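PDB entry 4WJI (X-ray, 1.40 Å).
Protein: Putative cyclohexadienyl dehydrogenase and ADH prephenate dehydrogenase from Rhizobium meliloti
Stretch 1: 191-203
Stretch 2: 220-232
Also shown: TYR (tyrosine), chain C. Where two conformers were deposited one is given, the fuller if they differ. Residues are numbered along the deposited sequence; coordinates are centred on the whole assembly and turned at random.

Stretch 1, residues 191-203: PHIIAYNIVGTAD
Stretch 2 (220-232) GFRDFTRLAASDP

Residues 191-203 run as helix throughout, phi/psi near -63/-41; the second stretch is helical through 222-225, and a type I turn from Leu227 to Ser230 then leads into extended Ser230 (-67/175) and Asp231 (-72/130). The helix axes approach to 8.2 Å, their N-to-C directions 117° apart. The closest CA pairs each include an alanine: the CA atoms of Ala195 and Phe224 lie 4.9 Å apart, as do those of Tyr196 and Ala228. Gly220, at 143/-30, adopts angles that call for glycine.

The contact buries 673 Å², both sides summed, with no direct hydrogen bond across; apolar side-chain contacts are numerous. Ala195 points toward the partner; its CB sits 3.6 Å from Phe224 O and 3.9 Å from Leu227 CB, a closeness that suits a single methyl. Val199 (t) places CG2 3.9 Å from Ala228 CB and 4.0 Å from Thr225 CG2. Ile198 (t, t) brings CG2 to 3.5 Å from CD2 of Phe224 (m, chi2 80°), whose ring edge faces Ala195 CA. The CB of Phe221 (t, chi2 76°) points sideways, but its ring end comes nearer, putting CZ 3.5 Å from Ala202 CB, near the C-terminal end of the first stretch. Tyr196 (m, chi2 -64°) lays CD1 3.7 Å from Ala228 CB. His192 (m, chi2 77°) sets NE2 3.5 Å from CD2 of Leu227 (m, t).

Polar groups are joined through water. One water bridges His192 NE2 (2.9 Å) and Ser230 OG (2.7 Å), donating to the serine, and accepts from the ligand tyrosine N at 2.8 Å. Another accepts from Tyr196 OH at 2.6 Å and donates to Ser230 O at 2.4 Å. Ser230 (m) also donates from OG to Leu227 O, 2.8 Å, bracing the turn.

Arg226 (t, t, p, chi4 78°), its CB directed away from the first helix, hydrogen-bonds the ligand carboxylate: NH1 to O and NH2 to OXT, both 2.9 Å.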

# COMPACT_ATOMS: atom_id res chain seq x y z
N PRO A 191 -9.63 2.02 -4.25
CA PRO A 191 -8.36 2.02 -3.47
C PRO A 191 -7.72 3.41 -3.36
O PRO A 191 -7.29 3.82 -2.26
CB PRO A 191 -7.48 1.02 -4.25
CG PRO A 191 -8.48 0.03 -4.76
CD PRO A 191 -9.71 0.86 -5.13
N HIS A 192 -7.66 4.17 -4.47
CA HIS A 192 -7.08 5.51 -4.39
C HIS A 192 -7.89 6.47 -3.50
O HIS A 192 -7.33 7.23 -2.73
CB HIS A 192 -6.82 6.11 -5.78
CG HIS A 192 -5.62 5.54 -6.48
ND1 HIS A 192 -5.61 4.30 -7.09
CD2 HIS A 192 -4.39 6.07 -6.68
CE1 HIS A 192 -4.43 4.11 -7.65
NE2 HIS A 192 -3.66 5.16 -7.39
N ILE A 193 -9.22 6.46 -3.67
CA ILE A 193 -10.10 7.32 -2.89
C ILE A 193 -9.94 7.06 -1.38
O ILE A 193 -9.83 8.02 -0.62
CB ILE A 193 -11.55 7.12 -3.32
CG1 ILE A 193 -11.74 7.75 -4.70
CG2 ILE A 193 -12.54 7.68 -2.29
CD1 ILE A 193 -13.00 7.26 -5.44
N ILE A 194 -9.88 5.77 -1.01
CA ILE A 194 -9.72 5.40 0.37
C ILE A 194 -8.35 5.82 0.91
O ILE A 194 -8.24 6.26 2.05
CB ILE A 194 -9.98 3.87 0.54
CG1 ILE A 194 -11.43 3.49 0.20
CG2 ILE A 194 -9.72 3.42 1.93
CD1 ILE A 194 -12.52 4.25 0.89
N ALA A 195 -7.29 5.68 0.08
CA ALA A 195 -5.97 6.15 0.49
C ALA A 195 -5.97 7.67 0.71
O ALA A 195 -5.46 8.15 1.72
CB ALA A 195 -4.92 5.78 -0.54
N TYR A 196 -6.55 8.43 -0.22
CA TYR A 196 -6.64 9.90 -0.01
C TYR A 196 -7.40 10.19 1.30
O TYR A 196 -7.02 11.11 2.06
CB TYR A 196 -7.38 10.56 -1.17
CG TYR A 196 -6.52 10.77 -2.41
CD1 TYR A 196 -5.43 11.63 -2.37
CD2 TYR A 196 -6.86 10.19 -3.66
CE1 TYR A 196 -4.66 11.86 -3.49
CE2 TYR A 196 -6.10 10.45 -4.79
CZ TYR A 196 -5.02 11.29 -4.72
OH TYR A 196 -4.29 11.56 -5.89
N ASN A 197 -8.44 9.42 1.56
CA ASN A 197 -9.27 9.70 2.73
C ASN A 197 -8.51 9.43 4.01
O ASN A 197 -8.55 10.27 4.94
CB ASN A 197 -10.57 8.92 2.72
CG ASN A 197 -11.55 9.50 3.72
OD1 ASN A 197 -12.00 10.65 3.56
ND2 ASN A 197 -11.86 8.75 4.76
N ILE A 198 -7.80 8.31 4.10
CA ILE A 198 -7.09 8.04 5.35
C ILE A 198 -5.94 9.02 5.59
O ILE A 198 -5.71 9.41 6.72
CB ILE A 198 -6.72 6.59 5.50
CG1 ILE A 198 -6.33 6.30 6.96
CG2 ILE A 198 -5.64 6.22 4.58
CD1 ILE A 198 -6.19 4.83 7.25
N VAL A 199 -5.24 9.43 4.52
CA VAL A 199 -4.18 10.38 4.72
C VAL A 199 -4.74 11.74 5.14
O VAL A 199 -4.19 12.40 6.05
CB VAL A 199 -3.30 10.48 3.47
CG1 VAL A 199 -2.24 11.55 3.67
CG2 VAL A 199 -2.65 9.15 3.17
N GLY A 200 -5.90 12.12 4.60
CA GLY A 200 -6.56 13.33 5.04
C GLY A 200 -6.98 13.28 6.52
O GLY A 200 -6.87 14.26 7.24
N THR A 201 -7.49 12.14 6.94
CA THR A 201 -7.89 11.93 8.32
C THR A 201 -6.72 12.19 9.29
O THR A 201 -6.89 12.88 10.33
CB THR A 201 -8.52 10.53 8.52
OG1 THR A 201 -9.64 10.39 7.65
CG2 THR A 201 -9.01 10.31 9.97
N ALA A 202 -5.59 11.57 9.00
CA ALA A 202 -4.41 11.69 9.85
C ALA A 202 -3.90 13.14 9.94
O ALA A 202 -3.47 13.62 11.02
CB ALA A 202 -3.32 10.76 9.34
N ASP A 203 -3.98 13.84 8.82
CA ASP A 203 -3.55 15.23 8.70
C ASP A 203 -4.35 16.17 9.61
O ASP A 203 -3.83 17.18 10.10
CB ASP A 203 -3.71 15.68 7.24
CG ASP A 203 -3.05 17.01 6.94
OD1 ASP A 203 -1.98 17.31 7.50
OD2 ASP A 203 -3.61 17.77 6.11
N GLY A 220 2.35 0.92 8.71
CA GLY A 220 1.25 0.65 7.76
C GLY A 220 0.81 1.85 6.94
O GLY A 220 0.34 1.72 5.82
N PHE A 221 0.93 3.04 7.52
CA PHE A 221 0.42 4.24 6.91
C PHE A 221 1.16 4.57 5.63
O PHE A 221 0.53 5.04 4.67
CB PHE A 221 0.60 5.38 7.90
CG PHE A 221 -0.08 6.66 7.55
CD1 PHE A 221 -1.43 6.82 7.71
CD2 PHE A 221 0.69 7.75 7.18
CE1 PHE A 221 -2.04 8.04 7.39
CE2 PHE A 221 0.10 8.96 6.90
CZ PHE A 221 -1.25 9.10 7.00
N ARG A 222 2.46 4.33 5.59
CA ARG A 222 3.25 4.70 4.44
C ARG A 222 2.70 4.12 3.10
O ARG A 222 2.77 4.82 2.06
CB ARG A 222 4.74 4.42 4.61
CG ARG A 222 5.01 2.94 4.71
CD ARG A 222 6.52 2.69 4.90
NE ARG A 222 6.80 1.27 5.10
CZ ARG A 222 8.03 0.76 5.09
NH1 ARG A 222 9.07 1.55 4.95
NH2 ARG A 222 8.18 -0.55 5.22
N ASP A 223 2.18 2.88 3.12
CA ASP A 223 1.64 2.29 1.91
C ASP A 223 0.53 3.16 1.26
O ASP A 223 0.46 3.33 0.02
CB ASP A 223 1.11 0.90 2.28
CG ASP A 223 2.18 -0.03 2.92
OD1 ASP A 223 2.60 0.18 4.11
OD2 ASP A 223 2.59 -1.01 2.25
N PHE A 224 -0.32 3.73 2.10
CA PHE A 224 -1.43 4.55 1.63
C PHE A 224 -0.92 5.93 1.14
O PHE A 224 -1.47 6.55 0.19
CB PHE A 224 -2.42 4.80 2.76
CG PHE A 224 -3.23 3.60 3.14
CD1 PHE A 224 -2.70 2.62 3.97
CD2 PHE A 224 -4.55 3.50 2.74
CE1 PHE A 224 -3.45 1.51 4.32
CE2 PHE A 224 -5.33 2.40 3.12
CZ PHE A 224 -4.79 1.41 3.92
N THR A 225 0.09 6.46 1.79
CA THR A 225 0.66 7.76 1.39
C THR A 225 1.21 7.73 -0.04
O THR A 225 1.22 8.77 -0.70
CB THR A 225 1.76 8.31 2.35
OG1 THR A 225 2.95 7.49 2.28
CG2 THR A 225 1.23 8.44 3.77
N ARG A 226 1.73 6.59 -0.50
CA ARG A 226 2.26 6.49 -1.86
C ARG A 226 1.12 6.79 -2.87
O ARG A 226 1.28 7.60 -3.78
CB ARG A 226 2.90 5.14 -2.14
CG ARG A 226 3.68 5.16 -3.47
CD ARG A 226 4.17 3.77 -3.84
NE ARG A 226 3.08 2.88 -4.21
CZ ARG A 226 2.45 2.88 -5.38
NH1 ARG A 226 2.83 3.71 -6.35
NH2 ARG A 226 1.40 2.07 -5.56
N LEU A 227 -0.01 6.12 -2.71
CA LEU A 227 -1.12 6.35 -3.63
C LEU A 227 -1.61 7.79 -3.54
O LEU A 227 -1.95 8.42 -4.55
CB LEU A 227 -2.24 5.35 -3.38
CG LEU A 227 -1.82 3.91 -3.65
CD1 LEU A 227 -2.92 2.96 -3.23
CD2 LEU A 227 -1.45 3.73 -5.12
N ALA A 228 -1.69 8.30 -2.31
CA ALA A 228 -2.18 9.68 -2.08
C ALA A 228 -1.18 10.78 -2.45
O ALA A 228 -1.42 11.96 -2.19
CB ALA A 228 -2.65 9.83 -0.64
N ALA A 229 -0.06 10.38 -3.05
CA ALA A 229 0.89 11.33 -3.65
C ALA A 229 0.77 11.50 -5.17
O ALA A 229 1.55 12.27 -5.78
CB ALA A 229 2.30 10.93 -3.32
N SER A 230 -0.20 10.80 -5.73
CA SER A 230 -0.44 10.81 -7.15
C SER A 230 -0.92 12.21 -7.62
O SER A 230 -1.11 13.12 -6.83
CB SER A 230 -1.45 9.72 -7.50
OG SER A 230 -0.98 8.43 -7.16
N ASP A 231 -1.06 12.36 -8.93
CA ASP A 231 -1.41 13.64 -9.47
C ASP A 231 -2.87 14.03 -9.17
O ASP A 231 -3.80 13.27 -9.50
CB ASP A 231 -1.17 13.67 -10.97
CG ASP A 231 -1.47 15.02 -11.56
OD1 ASP A 231 -0.71 16.00 -11.29
OD2 ASP A 231 -2.51 15.14 -12.24
N PRO A 232 -3.08 15.24 -8.64
CA PRO A 232 -4.45 15.58 -8.26
C PRO A 232 -5.38 15.81 -9.44
O PRO A 232 -6.56 15.54 -9.32
CB PRO A 232 -4.31 16.89 -7.45
CG PRO A 232 -2.89 17.21 -7.44
CD PRO A 232 -2.09 16.12 -7.98
N TYR C . -0.47 4.79 -10.40
CA TYR C . -0.86 3.52 -9.73
C TYR C . 0.25 3.07 -8.82
O TYR C . 1.24 3.78 -8.73
CB TYR C . -1.20 2.43 -10.76
CG TYR C . -2.33 2.78 -11.72
CD1 TYR C . -3.23 3.82 -11.48
CD2 TYR C . -2.47 2.07 -12.88
CE1 TYR C . -4.24 4.12 -12.37
CE2 TYR C . -3.48 2.33 -13.78
CZ TYR C . -4.36 3.35 -13.55
OH TYR C . -5.33 3.67 -14.46
OXT TYR C . 0.11 1.98 -8.21
O HOH W 1 -1.93 6.73 -9.04
O HOH W 2 -3.01 13.74 -5.43